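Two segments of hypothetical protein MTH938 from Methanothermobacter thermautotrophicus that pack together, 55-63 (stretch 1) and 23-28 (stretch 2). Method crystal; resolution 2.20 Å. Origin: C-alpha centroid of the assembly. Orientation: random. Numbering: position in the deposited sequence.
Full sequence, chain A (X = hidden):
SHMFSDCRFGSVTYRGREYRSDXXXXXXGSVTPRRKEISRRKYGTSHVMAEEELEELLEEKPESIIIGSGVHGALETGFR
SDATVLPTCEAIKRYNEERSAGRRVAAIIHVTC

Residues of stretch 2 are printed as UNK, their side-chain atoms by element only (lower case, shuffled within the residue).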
# COMPACT_ATOMS: atom_id res chain seq x y z
N GLU A 55 8.41 -2.33 7.80
CA GLU A 55 9.53 -1.76 8.53
C GLU A 55 10.00 -0.40 7.99
O GLU A 55 10.26 0.52 8.78
CB GLU A 55 10.70 -2.75 8.55
CG GLU A 55 11.84 -2.35 9.50
CD GLU A 55 12.79 -3.50 9.79
OE1 GLU A 55 13.36 -4.08 8.84
OE2 GLU A 55 12.98 -3.83 10.98
N GLU A 56 10.10 -0.26 6.67
CA GLU A 56 10.55 1.00 6.11
C GLU A 56 9.55 2.13 6.38
O GLU A 56 9.92 3.30 6.40
CB GLU A 56 10.79 0.87 4.60
CG GLU A 56 9.55 0.73 3.72
CD GLU A 56 9.88 0.83 2.23
OE1 GLU A 56 10.50 1.83 1.82
OE2 GLU A 56 9.54 -0.09 1.46
N LEU A 57 8.29 1.77 6.61
CA LEU A 57 7.27 2.78 6.88
C LEU A 57 7.21 3.18 8.35
O LEU A 57 6.95 4.34 8.67
CB LEU A 57 5.89 2.28 6.43
CG LEU A 57 5.73 2.08 4.92
CD1 LEU A 57 4.31 1.61 4.61
CD2 LEU A 57 6.03 3.40 4.19
N LEU A 58 7.46 2.22 9.24
CA LEU A 58 7.42 2.47 10.67
C LEU A 58 8.38 3.57 11.10
O LEU A 58 8.18 4.22 12.13
CB LEU A 58 7.75 1.18 11.43
CG LEU A 58 6.84 -0.02 11.14
CD1 LEU A 58 7.35 -1.24 11.87
CD2 LEU A 58 5.41 0.31 11.56
N GLU A 59 9.42 3.79 10.30
CA GLU A 59 10.42 4.81 10.59
C GLU A 59 9.85 6.22 10.37
O GLU A 59 10.26 7.17 11.04
CB GLU A 59 11.63 4.60 9.68
CG GLU A 59 12.11 3.16 9.64
CD GLU A 59 13.11 2.90 8.52
OE1 GLU A 59 12.75 3.13 7.34
OE2 GLU A 59 14.24 2.47 8.81
N GLU A 60 8.93 6.34 9.43
CA GLU A 60 8.31 7.61 9.11
C GLU A 60 7.26 7.99 10.15
O GLU A 60 6.64 9.05 10.07
CB GLU A 60 7.66 7.54 7.73
CG GLU A 60 8.67 7.55 6.59
CD GLU A 60 8.11 6.98 5.30
OE1 GLU A 60 6.97 7.34 4.92
OE2 GLU A 60 8.81 6.17 4.67
N LYS A 61 7.07 7.11 11.13
CA LYS A 61 6.10 7.32 12.20
C LYS A 61 4.74 7.80 11.72
O LYS A 61 4.31 8.91 12.04
CB LYS A 61 6.67 8.29 13.24
CG LYS A 61 7.57 7.62 14.26
CD LYS A 61 8.31 8.63 15.12
CE LYS A 61 9.34 9.40 14.29
NZ LYS A 61 10.13 10.35 15.12
N PRO A 62 4.04 6.97 10.94
CA PRO A 62 2.71 7.33 10.42
C PRO A 62 1.64 7.08 11.48
O PRO A 62 1.84 6.29 12.40
CB PRO A 62 2.56 6.42 9.21
CG PRO A 62 3.26 5.17 9.66
CD PRO A 62 4.51 5.71 10.33
N GLU A 63 0.51 7.76 11.35
CA GLU A 63 -0.60 7.60 12.28
C GLU A 63 -1.50 6.49 11.76
O GLU A 63 -2.41 6.03 12.46
CB GLU A 63 -1.40 8.90 12.38
CG GLU A 63 -0.59 10.11 12.81
CD GLU A 63 -1.34 11.41 12.61
OE1 GLU A 63 -1.72 11.69 11.45
OE2 GLU A 63 -1.56 12.14 13.60
N UNK A 23 3.29 -0.51 -5.32
CA UNK A 23 4.03 0.62 -4.79
C UNK A 23 3.84 0.87 -3.31
O UNK A 23 2.89 0.38 -2.68
c UNK A 23 3.65 1.95 -5.51
c UNK A 23 1.72 3.62 -5.81
c UNK A 23 2.16 2.24 -5.32
c UNK A 23 3.98 1.85 -7.01
N UNK A 24 4.76 1.65 -2.77
CA UNK A 24 4.75 2.05 -1.38
C UNK A 24 4.60 3.58 -1.39
O UNK A 24 5.40 4.28 -2.02
c UNK A 24 6.08 2.28 0.75
c UNK A 24 6.29 0.20 -0.65
c UNK A 24 6.08 1.71 -0.67
N UNK A 25 3.56 4.08 -0.73
CA UNK A 25 3.36 5.52 -0.64
C UNK A 25 3.83 5.95 0.76
O UNK A 25 3.29 5.53 1.78
c UNK A 25 1.87 5.90 -0.85
c UNK A 25 1.42 5.44 -2.23
c UNK A 25 1.69 7.40 -0.72
N UNK A 26 4.87 6.79 0.78
CA UNK A 26 5.46 7.28 2.01
C UNK A 26 4.68 8.46 2.61
O UNK A 26 3.91 9.13 1.91
n UNK A 26 8.42 5.66 2.10
c UNK A 26 7.74 6.51 1.25
c UNK A 26 6.91 7.66 1.74
c UNK A 26 7.92 6.00 0.00
n UNK A 26 8.69 4.87 0.13
c UNK A 26 8.97 4.69 1.40
N UNK A 27 4.88 8.70 3.90
CA UNK A 27 4.19 9.78 4.60
C UNK A 27 4.31 11.14 3.91
O UNK A 27 3.36 11.92 3.90
c UNK A 27 4.26 8.70 6.86
c UNK A 27 4.72 9.90 6.05
c UNK A 27 4.22 11.19 6.69
N UNK A 28 5.47 11.42 3.33
CA UNK A 28 5.71 12.69 2.66
C UNK A 28 5.21 12.78 1.21
O UNK A 28 5.42 13.79 0.54
c UNK A 28 8.05 11.95 2.03
o UNK A 28 9.29 12.02 2.14
c UNK A 28 7.20 13.02 2.69
o UNK A 28 7.47 11.04 1.39

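Position 23 opens the strand of stretch 2. Its side chain holds four carbons and no heteroatom; the first carbon, bonded to CA, forks at once into a single carbon and an arm two carbons long. All of these atoms lie out of reach of stretch 1. A four-carbon chain forked at the first carbon with unequal arms is isoleucine, so this is Ile23, a buried residue that takes no part in the contact.

At position 24 there are three carbons, one carrying the other two. The CA-to-CB bond points toward stretch 1, and one of the terminal carbons lies 3.6 Å from Leu57 CD2. Two equal one-carbon arms on CB identify Val24. Its CG1 is the atom that meets Leu57 CD2, while CG2 lies 3.9 Å from Glu56 OE2, beside the carboxylate of that residue.

Position 25 repeats the pattern of three carbons forked at the first, but its CA-to-CB bond points away from stretch 1, as expected for the next residue along a strand, and its CB stays 7.0 Å from Leu57 CD2. This is Val25. Its backbone O is 4.2 Å from Leu57 CD2, a loose approach.

At position 26 the chain leaves the strand. One carbon leads into a five-membered ring of three carbons and two nitrogens. One ring nitrogen lies close to Glu60 OE2, Glu56 OE1 also approaches at the ring edge, near its plane, and Leu57 CD2 comes in obliquely. Only histidine supplies such a ring: His26. ND1 donates a hydrogen bond to Glu60 OE2 at 2.6 Å, nearly straight at 168°, and Glu56 OE1 lies 3.3 Å from CE1, the carbon between the two nitrogens. Leu57 CD2 is 3.9 Å from ND1. The other nitrogen, NE2, is hydrogen-bonded elsewhere in the structure.

Position 27 has again three carbons, one carrying two, with CB directed toward stretch 1. The side chain touches the ring of Pro62, and the atoms identify Val27. CG2 packs 3.7 Å from Pro62 CB, and the backbone N of Val27 donates a hydrogen bond of 2.7 Å to Glu60 OE1.

Position 28 carries two carbons, the second bearing two oxygens: a short carboxylate, hence Asp28. Its side chain makes no contact with stretch 1.

The contact centres on Glu60, whose carboxylate is gripped at both oxygens: OE2 accepts the hydrogen bond from His26 ND1 and OE1 that from the Val27 backbone N. With chi1 in m and chi2 in t, the side chain extends from the type I turn formed by Leu58 to Lys61 and reaches two consecutive residues of stretch 2. Apolar packing accompanies this polar clasp, with Leu57 against Val24 and Pro62 against Val27. Between Glu60 and Pro62, Lys61 has positive phi and directs its CB away from stretch 2, whereas the residues before and after it point toward the contact; its own side chain remains exposed.

Stretch 2, residues 23-28: IVVHVD
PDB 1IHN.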